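Ribonucleoside-diphosphate reductase subunit beta (Clostridium botulinum, PDB 6ZJK) probably supplies, through its di-iron site, the radical that its catalytic partner subunit needs to reduce ribonucleotides to deoxyribonucleotides for DNA synthesis. Local coordinates at residues Asn185-Glu189 / Ile190-Leu194; Thr261-Leu264 / Glu265-Arg269; Met271-Met274 / Gly275-Glu279. All coordinates share one frame; numbering follows the deposited sequence.

Contact 1: Asn185-Glu189 / Ile190-Leu194; sequences NKEPE and IHNFL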
ATOM      1  N   ASN A 185      -5.521  16.276   8.094  1.00 69.31           N
ATOM      2  CA  ASN A 185      -6.028  15.097   8.761  1.00 74.75           C
ATOM      3  C   ASN A 185      -7.179  15.384   9.688  1.00 75.95           C
ATOM      4  O   ASN A 185      -8.081  14.597   9.823  1.00 77.33           O
ATOM      5  CB  ASN A 185      -4.933  14.403   9.536  1.00 70.28           C
ATOM      6  CG  ASN A 185      -5.392  13.096  10.122  1.00 76.17           C
ATOM      7  OD1 ASN A 185      -6.314  12.493   9.633  1.00 80.34           O
ATOM      8  ND2 ASN A 185      -4.766  12.674  11.195  1.00 73.67           N
ATOM      9  N   LYS A 186      -7.123  16.519  10.338  1.00 75.09           N
ATOM     10  CA  LYS A 186      -8.220  16.840  11.237  1.00 78.14           C
ATOM     11  C   LYS A 186      -9.194  17.841  10.633  1.00 79.13           C
ATOM     12  O   LYS A 186     -10.344  17.911  11.073  1.00 77.81           O
ATOM     13  CB  LYS A 186      -7.660  17.363  12.559  1.00 79.05           C
ATOM     14  CG  LYS A 186      -6.876  16.288  13.321  1.00 82.96           C
ATOM     15  CD  LYS A 186      -6.578  16.706  14.756  1.00 85.56           C
ATOM     16  CE  LYS A 186      -7.669  17.608  15.317  1.00 89.71           C
ATOM     17  NZ  LYS A 186      -7.938  17.343  16.745  1.00 94.23           N
ATOM     18  N   GLU A 187      -8.847  18.515   9.537  1.00 75.42           N
ATOM     19  CA  GLU A 187      -9.777  19.467   8.932  1.00 73.99           C
ATOM     20  C   GLU A 187      -9.737  19.319   7.414  1.00 71.90           C
ATOM     21  O   GLU A 187      -9.037  20.068   6.724  1.00 69.92           O
ATOM     22  CB  GLU A 187      -9.419  20.897   9.341  1.00 77.50           C
ATOM     23  CG  GLU A 187     -10.458  21.972   9.003  1.00 86.99           C
ATOM     24  CD  GLU A 187      -9.796  23.291   8.614  1.00 99.17           C
ATOM     25  OE1 GLU A 187     -10.293  23.943   7.661  1.00100.39           O
ATOM     26  OE2 GLU A 187      -8.794  23.678   9.262  1.00 88.50           O
ATOM     27  N   PRO A 188     -10.576  18.435   6.929  1.00 74.14           N
ATOM     28  CA  PRO A 188     -10.627  18.150   5.509  1.00 71.81           C
ATOM     29  C   PRO A 188     -11.240  19.238   4.657  1.00 73.28           C
ATOM     30  O   PRO A 188     -12.393  19.180   4.401  1.00 78.04           O
ATOM     31  CB  PRO A 188     -11.508  16.927   5.446  1.00 71.57           C
ATOM     32  CG  PRO A 188     -11.585  16.416   6.789  1.00 66.47           C
ATOM     33  CD  PRO A 188     -11.515  17.603   7.661  1.00 70.86           C
ATOM     34  N   GLU A 189     -10.449  20.196   4.231  1.00 66.82           N
ATOM     35  CA  GLU A 189     -10.880  21.302   3.390  1.00 70.38           C
ATOM     36  C   GLU A 189      -9.971  21.397   2.166  1.00 66.75           C
ATOM     37  O   GLU A 189      -8.823  20.938   2.185  1.00 61.02           O
ATOM     38  CB  GLU A 189     -10.863  22.601   4.216  1.00 71.37           C
ATOM     39  CG  GLU A 189     -11.503  23.821   3.577  1.00 73.99           C
ATOM     40  CD  GLU A 189     -10.517  24.639   2.769  1.00 72.07           C
ATOM     41  OE1 GLU A 189     -10.956  25.395   1.872  1.00 69.84           O
ATOM     42  OE2 GLU A 189      -9.302  24.540   3.055  1.00 71.76           O
ATOM     43  N   ILE A 190     -10.478  22.024   1.096  1.00 62.81           N
ATOM     44  CA  ILE A 190      -9.720  21.904  -0.150  1.00 61.21           C
ATOM     45  C   ILE A 190      -8.389  22.649  -0.073  1.00 64.11           C
ATOM     46  O   ILE A 190      -7.357  22.150  -0.537  1.00 61.71           O
ATOM     47  CB  ILE A 190     -10.556  22.377  -1.356  1.00 67.01           C
ATOM     48  CG1 ILE A 190      -9.719  22.288  -2.631  1.00 65.87           C
ATOM     49  CG2 ILE A 190     -11.060  23.799  -1.166  1.00 63.94           C
ATOM     50  CD1 ILE A 190      -9.519  20.874  -3.137  1.00 60.66           C
ATOM     51  N   HIS A 191      -8.299  23.786   0.624  1.00 64.67           N
ATOM     52  CA  HIS A 191      -7.025  24.498   0.690  1.00 64.82           C
ATOM     53  C   HIS A 191      -6.006  23.718   1.513  1.00 57.87           C
ATOM     54  O   HIS A 191      -4.831  23.625   1.133  1.00 56.61           O
ATOM     55  CB  HIS A 191      -7.226  25.898   1.257  1.00 63.17           C
ATOM     56  CG  HIS A 191      -7.967  26.807   0.331  1.00 69.11           C
ATOM     57  ND1 HIS A 191      -9.332  26.995   0.414  1.00 69.50           N
ATOM     58  CD2 HIS A 191      -7.553  27.529  -0.738  1.00 68.47           C
ATOM     59  CE1 HIS A 191      -9.718  27.826  -0.537  1.00 66.35           C
ATOM     60  NE2 HIS A 191      -8.659  28.161  -1.252  1.00 66.73           N
ATOM     61  N   ASN A 192      -6.437  23.148   2.645  1.00 58.00           N
ATOM     62  CA  ASN A 192      -5.555  22.274   3.409  1.00 58.61           C
ATOM     63  C   ASN A 192      -5.111  21.072   2.590  1.00 57.51           C
ATOM     64  O   ASN A 192      -3.988  20.579   2.760  1.00 55.84           O
ATOM     65  CB  ASN A 192      -6.244  21.816   4.692  1.00 61.18           C
ATOM     66  CG  ASN A 192      -6.493  22.958   5.658  1.00 67.17           C
ATOM     67  OD1 ASN A 192      -5.825  23.989   5.598  1.00 65.77           O
ATOM     68  ND2 ASN A 192      -7.431  22.765   6.577  1.00 68.43           N
ATOM     69  N   PHE A 193      -5.957  20.610   1.698  1.00 56.30           N
ATOM     70  CA  PHE A 193      -5.647  19.462   0.874  1.00 52.67           C
ATOM     71  C   PHE A 193      -4.551  19.784  -0.116  1.00 53.28           C
ATOM     72  O   PHE A 193      -3.625  19.029  -0.241  1.00 51.42           O
ATOM     73  CB  PHE A 193      -6.920  18.955   0.201  1.00 52.02           C
ATOM     74  CG  PHE A 193      -6.715  17.818  -0.738  1.00 53.20           C
ATOM     75  CD1 PHE A 193      -6.556  16.548  -0.278  1.00 51.92           C
ATOM     76  CD2 PHE A 193      -6.725  18.026  -2.080  1.00 54.96           C
ATOM     77  CE1 PHE A 193      -6.372  15.501  -1.145  1.00 54.58           C
ATOM     78  CE2 PHE A 193      -6.534  16.993  -2.957  1.00 53.29           C
ATOM     79  CZ  PHE A 193      -6.365  15.726  -2.488  1.00 54.11           C
ATOM     80  N   LEU A 194      -4.642  20.922  -0.788  1.00 50.74           N
ATOM     81  CA  LEU A 194      -3.646  21.330  -1.762  1.00 50.14           C
ATOM     82  C   LEU A 194      -2.308  21.702  -1.143  1.00 51.83           C
ATOM     83  O   LEU A 194      -1.286  21.473  -1.721  1.00 47.51           O
ATOM     84  CB  LEU A 194      -4.153  22.463  -2.620  1.00 46.84           C
ATOM     85  CG  LEU A 194      -5.337  22.180  -3.528  1.00 57.18           C
ATOM     86  CD1 LEU A 194      -5.820  23.449  -4.180  1.00 53.82           C
ATOM     87  CD2 LEU A 194      -5.012  21.141  -4.570  1.00 47.51           C
TER

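Contact 2: Thr261-Leu264 / Glu265-Arg269; sequences TEEL and EEEFR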
ATOM      1  N   THR A 261      -5.638  30.189  -7.673  1.00 57.39           N
ATOM      2  CA  THR A 261      -5.469  31.597  -7.972  1.00 59.32           C
ATOM      3  C   THR A 261      -3.982  31.918  -8.088  1.00 64.78           C
ATOM      4  O   THR A 261      -3.118  31.131  -7.687  1.00 57.13           O
ATOM      5  CB  THR A 261      -6.128  32.459  -6.890  1.00 57.86           C
ATOM      6  OG1 THR A 261      -5.512  32.212  -5.618  1.00 59.93           O
ATOM      7  CG2 THR A 261      -7.618  32.148  -6.789  1.00 62.51           C
ATOM      8  N   GLU A 262      -3.671  33.084  -8.664  1.00 61.45           N
ATOM      9  CA  GLU A 262      -2.383  33.765  -8.585  1.00 57.76           C
ATOM     10  C   GLU A 262      -1.806  33.654  -7.184  1.00 60.54           C
ATOM     11  O   GLU A 262      -0.584  33.636  -7.014  1.00 60.48           O
ATOM     12  CB  GLU A 262      -2.493  35.227  -9.018  1.00 67.48           C
ATOM     13  CG  GLU A 262      -1.218  35.748  -9.670  1.00 70.44           C
ATOM     14  CD  GLU A 262      -1.486  36.757 -10.782  1.00 82.36           C
ATOM     15  OE1 GLU A 262      -1.084  36.503 -11.940  1.00 85.01           O
ATOM     16  OE2 GLU A 262      -2.115  37.804 -10.500  1.00 80.96           O
ATOM     17  N   GLU A 263      -2.723  33.927  -6.257  1.00 61.73           N
ATOM     18  CA  GLU A 263      -2.310  34.023  -4.864  1.00 67.58           C
ATOM     19  C   GLU A 263      -1.953  32.649  -4.313  1.00 62.89           C
ATOM     20  O   GLU A 263      -0.901  32.478  -3.693  1.00 62.91           O
ATOM     21  CB  GLU A 263      -3.428  34.659  -4.024  1.00 74.57           C
ATOM     22  CG  GLU A 263      -2.963  35.495  -2.813  1.00 85.98           C
ATOM     23  CD  GLU A 263      -3.150  34.795  -1.451  1.00 90.54           C
ATOM     24  OE1 GLU A 263      -2.258  34.900  -0.581  1.00 93.08           O
ATOM     25  OE2 GLU A 263      -4.195  34.139  -1.249  1.00 90.68           O
ATOM     26  N   LEU A 264      -2.753  31.615  -4.600  1.00 65.07           N
ATOM     27  CA  LEU A 264      -2.403  30.300  -4.060  1.00 59.60           C
ATOM     28  C   LEU A 264      -1.118  29.765  -4.687  1.00 57.29           C
ATOM     29  O   LEU A 264      -0.314  29.113  -4.008  1.00 58.74           O
ATOM     30  CB  LEU A 264      -3.558  29.307  -4.234  1.00 57.15           C
ATOM     31  CG  LEU A 264      -3.203  27.939  -3.636  1.00 61.48           C
ATOM     32  CD1 LEU A 264      -3.481  27.981  -2.143  1.00 61.13           C
ATOM     33  CD2 LEU A 264      -3.989  26.812  -4.263  1.00 55.23           C
ATOM     34  N   GLU A 265      -0.862  30.031  -5.968  1.00 52.21           N
ATOM     35  CA  GLU A 265       0.414  29.618  -6.538  1.00 54.79           C
ATOM     36  C   GLU A 265       1.581  30.325  -5.855  1.00 61.05           C
ATOM     37  O   GLU A 265       2.645  29.723  -5.678  1.00 57.89           O
ATOM     38  CB  GLU A 265       0.431  29.879  -8.045  1.00 57.70           C
ATOM     39  CG  GLU A 265      -0.702  29.175  -8.802  1.00 62.38           C
ATOM     40  CD  GLU A 265      -0.464  29.100 -10.302  1.00 70.44           C
ATOM     41  OE1 GLU A 265      -0.089  30.135 -10.918  1.00 65.08           O
ATOM     42  OE2 GLU A 265      -0.667  28.000 -10.868  1.00 69.61           O
ATOM     43  N   GLU A 266       1.394  31.577  -5.423  1.00 57.59           N
ATOM     44  CA  GLU A 266       2.469  32.232  -4.678  1.00 59.17           C
ATOM     45  C   GLU A 266       2.648  31.592  -3.307  1.00 54.71           C
ATOM     46  O   GLU A 266       3.778  31.437  -2.833  1.00 56.12           O
ATOM     47  CB  GLU A 266       2.190  33.733  -4.541  1.00 61.35           C
ATOM     48  CG  GLU A 266       3.380  34.551  -4.019  1.00 64.10           C
ATOM     49  CD  GLU A 266       4.635  34.366  -4.869  1.00 63.68           C
ATOM     50  OE1 GLU A 266       4.522  34.301  -6.113  1.00 72.21           O
ATOM     51  OE2 GLU A 266       5.744  34.294  -4.297  1.00 63.70           O
ATOM     52  N   GLU A 267       1.556  31.145  -2.683  1.00 55.53           N
ATOM     53  CA  GLU A 267       1.734  30.441  -1.414  1.00 60.63           C
ATOM     54  C   GLU A 267       2.501  29.132  -1.602  1.00 55.62           C
ATOM     55  O   GLU A 267       3.357  28.777  -0.782  1.00 58.73           O
ATOM     56  CB  GLU A 267       0.360  30.190  -0.790  1.00 58.81           C
ATOM     57  CG  GLU A 267      -0.546  31.388  -0.739  1.00 70.69           C
ATOM     58  CD  GLU A 267      -1.830  31.090   0.015  1.00 76.93           C
ATOM     59  OE1 GLU A 267      -1.802  30.233   0.934  1.00 72.45           O
ATOM     60  OE2 GLU A 267      -2.872  31.691  -0.331  1.00 76.98           O
ATOM     61  N   PHE A 268       2.374  28.447  -2.738  1.00 57.17           N
ATOM     62  CA  PHE A 268       3.218  27.291  -3.019  1.00 53.66           C
ATOM     63  C   PHE A 268       4.687  27.685  -3.154  1.00 49.64           C
ATOM     64  O   PHE A 268       5.576  26.956  -2.695  1.00 52.05           O
ATOM     65  CB  PHE A 268       2.738  26.592  -4.295  1.00 54.09           C
ATOM     66  CG  PHE A 268       1.438  25.834  -4.136  1.00 52.67           C
ATOM     67  CD1 PHE A 268       0.848  25.680  -2.887  1.00 52.97           C
ATOM     68  CD2 PHE A 268       0.846  25.220  -5.230  1.00 55.49           C
ATOM     69  CE1 PHE A 268      -0.330  24.961  -2.736  1.00 54.76           C
ATOM     70  CE2 PHE A 268      -0.343  24.492  -5.094  1.00 56.83           C
ATOM     71  CZ  PHE A 268      -0.930  24.366  -3.845  1.00 56.00           C
ATOM     72  N   ARG A 269       4.971  28.802  -3.828  1.00 53.37           N
ATOM     73  CA  ARG A 269       6.347  29.266  -3.984  1.00 53.03           C
ATOM     74  C   ARG A 269       6.997  29.557  -2.634  1.00 50.83           C
ATOM     75  O   ARG A 269       8.196  29.311  -2.454  1.00 45.58           O
ATOM     76  CB  ARG A 269       6.405  30.482  -4.914  1.00 60.41           C
ATOM     77  CG  ARG A 269       6.244  30.095  -6.391  1.00 52.26           C
ATOM     78  CD  ARG A 269       6.317  31.260  -7.360  1.00 52.59           C
ATOM     79  NE  ARG A 269       7.660  31.533  -7.844  1.00 50.66           N
ATOM     80  CZ  ARG A 269       8.456  32.487  -7.369  1.00 53.46           C
ATOM     81  NH1 ARG A 269       8.049  33.284  -6.391  1.00 52.12           N
ATOM     82  NH2 ARG A 269       9.659  32.643  -7.876  1.00 51.82           N
TER

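Contact 3: Met271-Met274 / Gly275-Glu279; sequences MMRM and GVEHE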
ATOM      1  N   MET A 271       6.205  28.088   0.210  1.00 48.63           N
ATOM      2  CA  MET A 271       6.332  26.842   0.910  1.00 46.22           C
ATOM      3  C   MET A 271       7.640  26.283   0.505  1.00 46.19           C
ATOM      4  O   MET A 271       8.350  25.806   1.301  1.00 49.89           O
ATOM      5  CB  MET A 271       5.216  25.880   0.530  1.00 49.03           C
ATOM      6  CG  MET A 271       3.864  26.216   1.108  1.00 48.64           C
ATOM      7  SD  MET A 271       2.618  24.947   0.992  1.00 50.80           S
ATOM      8  CE  MET A 271       3.379  23.632   1.854  1.00 45.65           C
ATOM      9  N   MET A 272       7.963  26.334  -0.748  1.00 44.77           N
ATOM     10  CA  MET A 272       9.214  25.860  -1.188  1.00 46.85           C
ATOM     11  C   MET A 272      10.374  26.689  -0.608  1.00 52.33           C
ATOM     12  O   MET A 272      11.389  26.153  -0.322  1.00 48.94           O
ATOM     13  CB  MET A 272       9.210  25.880  -2.674  1.00 38.13           C
ATOM     14  CG  MET A 272      10.453  25.475  -3.352  1.00 42.02           C
ATOM     15  SD  MET A 272      10.975  23.795  -3.126  1.00 44.81           S
ATOM     16  CE  MET A 272      10.122  22.882  -4.357  1.00 40.78           C
ATOM     17  N   ARG A 273      10.205  28.004  -0.489  1.00 46.88           N
ATOM     18  CA  ARG A 273      11.211  28.884   0.072  1.00 49.51           C
ATOM     19  C   ARG A 273      11.525  28.474   1.499  1.00 50.51           C
ATOM     20  O   ARG A 273      12.631  28.344   1.842  1.00 48.58           O
ATOM     21  CB  ARG A 273      10.782  30.346   0.011  1.00 49.68           C
ATOM     22  CG  ARG A 273      11.897  31.337   0.316  1.00 58.30           C
ATOM     23  CD  ARG A 273      11.455  32.761   0.492  1.00 58.39           C
ATOM     24  NE  ARG A 273      10.477  32.845   1.553  1.00 64.84           N
ATOM     25  CZ  ARG A 273      10.788  33.037   2.814  1.00 71.21           C
ATOM     26  NH1 ARG A 273      12.046  33.207   3.131  1.00 74.68           N
ATOM     27  NH2 ARG A 273       9.870  33.063   3.757  1.00 74.62           N
ATOM     28  N   MET A 274      10.508  28.273   2.301  1.00 53.25           N
ATOM     29  CA  MET A 274      10.815  27.911   3.651  1.00 59.94           C
ATOM     30  C   MET A 274      11.395  26.531   3.727  1.00 53.77           C
ATOM     31  O   MET A 274      12.397  26.318   4.330  1.00 54.48           O
ATOM     32  CB  MET A 274       9.559  27.889   4.458  1.00 57.32           C
ATOM     33  CG  MET A 274       8.903  29.212   4.710  1.00 69.62           C
ATOM     34  SD  MET A 274       9.741  30.227   5.932  1.00104.10           S
ATOM     35  CE  MET A 274       8.716  31.678   5.875  1.00 79.44           C
ATOM     36  N   GLY A 275      10.976  25.575   2.938  1.00 47.70           N
ATOM     37  CA  GLY A 275      11.564  24.276   2.916  1.00 47.27           C
ATOM     38  C   GLY A 275      12.997  24.320   2.555  1.00 49.66           C
ATOM     39  O   GLY A 275      13.743  23.628   3.137  1.00 45.27           O
ATOM     40  N   VAL A 276      13.355  25.108   1.569  1.00 40.59           N
ATOM     41  CA  VAL A 276      14.720  25.303   1.167  1.00 46.38           C
ATOM     42  C   VAL A 276      15.542  25.883   2.323  1.00 47.30           C
ATOM     43  O   VAL A 276      16.588  25.446   2.581  1.00 43.22           O
ATOM     44  CB  VAL A 276      14.840  26.212  -0.066  1.00 46.93           C
ATOM     45  CG1 VAL A 276      16.260  26.422  -0.448  1.00 40.12           C
ATOM     46  CG2 VAL A 276      14.091  25.642  -1.248  1.00 46.96           C
ATOM     47  N   GLU A 277      15.017  26.853   3.013  1.00 46.84           N
ATOM     48  CA  GLU A 277      15.719  27.482   4.096  1.00 49.66           C
ATOM     49  C   GLU A 277      15.962  26.501   5.231  1.00 51.60           C
ATOM     50  O   GLU A 277      17.033  26.388   5.708  1.00 45.05           O
ATOM     51  CB  GLU A 277      14.997  28.739   4.525  1.00 55.57           C
ATOM     52  CG  GLU A 277      15.393  29.970   3.719  1.00 55.56           C
ATOM     53  CD  GLU A 277      14.423  31.119   3.871  1.00 65.50           C
ATOM     54  OE1 GLU A 277      13.826  31.241   4.933  1.00 67.05           O
ATOM     55  OE2 GLU A 277      14.233  31.892   2.917  1.00 62.11           O
ATOM     56  N   HIS A 278      14.946  25.766   5.608  1.00 55.19           N
ATOM     57  CA  HIS A 278      15.065  24.747   6.607  1.00 50.55           C
ATOM     58  C   HIS A 278      16.084  23.680   6.246  1.00 50.45           C
ATOM     59  O   HIS A 278      16.893  23.363   7.026  1.00 49.07           O
ATOM     60  CB  HIS A 278      13.749  24.053   6.831  1.00 48.84           C
ATOM     61  CG  HIS A 278      12.714  24.883   7.487  1.00 53.22           C
ATOM     62  ND1 HIS A 278      11.445  24.431   7.707  1.00 50.78           N
ATOM     63  CD2 HIS A 278      12.745  26.140   7.963  1.00 54.14           C
ATOM     64  CE1 HIS A 278      10.738  25.365   8.294  1.00 53.61           C
ATOM     65  NE2 HIS A 278      11.505  26.413   8.463  1.00 55.08           N
ATOM     66  N   GLU A 279      16.057  23.149   5.049  1.00 46.91           N
ATOM     67  CA  GLU A 279      16.934  22.059   4.639  1.00 45.99           C
ATOM     68  C   GLU A 279      18.397  22.498   4.585  1.00 44.01           C
ATOM     69  O   GLU A 279      19.298  21.720   4.915  1.00 43.49           O
ATOM     70  CB  GLU A 279      16.454  21.498   3.299  1.00 36.08           C
ATOM     71  CG  GLU A 279      17.130  20.231   2.879  1.00 43.17           C
ATOM     72  CD  GLU A 279      17.004  19.114   3.935  1.00 42.09           C
ATOM     73  OE1 GLU A 279      15.931  18.955   4.569  1.00 43.94           O
ATOM     74  OE2 GLU A 279      18.015  18.426   4.172  1.00 42.42           O
TER

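Contact 1: Asn185-Glu189 / Ile190-Leu194
Glu189 grips the start of helix 190-220 with both carboxylate oxygens, one on the side chain of His191 and the other on two backbone N-H groups. It occupies the N-cap position. OE2 accepts from Asn192 N at 3.2 Å, a bond that meets the oxygen nearly end-on to its C-O bond, and more weakly from His191 N. OE1 turns its syn lone pair to His191 ND1, 2.7 Å away. The carboxylate lies nearly coplanar with the imidazole, 15° between the planes, and approaches the ring at its edge, forming a His-carboxylate hydrogen bond. A sharp bend in the glutamate chain (chi2 -90°) folds the carboxylate back over the first helical turn. The negative charge thus sits at the positive end of the helix dipole, and the helix start with its N-H groups would be expected to stabilise it.

The connecting turn is pinned a second time by Asn192, whose amide reaches back to the residue where helix 168-186 has just ended. Asn192 ND2 donates to Glu187 O at 3.1 Å; the bond is almost straight at 177° and lies in both the amide plane and the carbonyl plane. The carboxylate of Glu187 stands across this amide, nearly perpendicular to it. Between Glu187 and Glu189, Pro188 centres an inverse gamma turn, and the first regular helical bond of the new helix runs from Phe193 N to Glu189 O at 2.9 Å.

The contact is therefore a short corner joining helix 168-186 to helix 190-220, capped by Glu189. Phe193 packs against Phe184 of helix 168-186, Leu194 faces helix 262-287, and Asn185 bonds to Lys25 of the second subunit.

Contact 2: Thr261-Leu264 / Glu265-Arg269
Leu264 and Phe268, one helical turn apart, form the packed side of this contact. Leu264 CD2 touches the far end of the ring at Phe268 CZ, 3.9 Å away, while Leu264 O lies over one face of the same ring, 3.6 Å above its plane and offset toward the rim. That carbonyl also accepts from Phe268 N at 3.0 Å. The leucine branch is directed off the helix by its first torsion (chi1 -179°); from there CD2 goes to the phenylalanine and CD1 to the carboxyl carbon of Glu267. Met198 of helix 190-220 continues this apolar patch beside Phe268.

All of this belongs to the first turns of helix 262-287, for which Thr261 is the N-cap: its OG1 accepts from Leu264 N at 3.0 Å, and its carbonyl takes Glu265 N as the i to i+4 ladder begins.

The other side is acidic and more open. Glu263 OE2 and Glu267 OE2 come within 2.9 Å, their carboxylate planes 43° apart. Such a pair would be unfavourable if both were charged, and may be eased by a proton or by the crystal contact that Glu263 makes; Arg195 is at best a long, weak ion-pair partner of Glu267. Further round, Glu266 OE2 offers its syn lone pair to Arg269 NH1 in the guanidinium plane, a salt bridge at 3.3 Å. Glu265 instead pairs with Lys253, the chain running past the carbonyl of Thr261 on the way.

Contact 3: Met271-Met274 / Gly275-Glu279
Arg273 reaches along helix 262-287 to Glu277, one turn further on, in a salt bridge on its partly exposed side. From CB the arginine chain leaves with CG opposite the backbone N (chi1 -168°), and CG comes to 3.5 Å from Glu277 OE2. CD passes the same oxygen at 3.8 Å. A bend at chi3 (58°) then turns the head back toward the carboxylate; NE is hydrogen-bonded to Gln270, CZ lies 3.6 Å from Glu277 OE2, and at the tip NH1 is 2.6 Å from Glu277 OE2 and 3.2 Å from Glu277 OE1. The guanidinium and carboxylate planes are 63° apart, so OE2 meets the group obliquely and not as part of a flat two-pronged pair.

Other faces of the helix are less polar. Met272 SD touches Val276 CG2 at 4.1 Å, with Met272 also on Ile206 of helix 190-220 and Val276 on Ile303 of helix 296-313. His278 lays one ring face over Met274 O, which sits 3.4 Å above the ring plane and accepts the straight bond from His278 N.

With opposite charges four residues apart alongside an unbroken backbone ladder, the Arg273-Glu277 pair neutralises itself locally and is consistent with added stability for this part of the helix.

The three contacts follow one another along the chain, all in the helical small-subunit fold. Contact 1 forms the corner between helices 168-186 and 190-220, whereas contacts 2 and 3 adjoin on helix 262-287, with centres about 15 Å apart. Contact 1 lies about 16 Å from contact 2, centre to centre, and meets it directly: Leu194 CD1 packs against Leu264 CD2 at 3.8 Å. Contacts 1 and 3 do not touch, their nearest atoms being about 6 Å apart. The start of helix 190-220 is thus set against that of helix 262-287, within the helical bundle in which Glu204, on the former helix, binds iron.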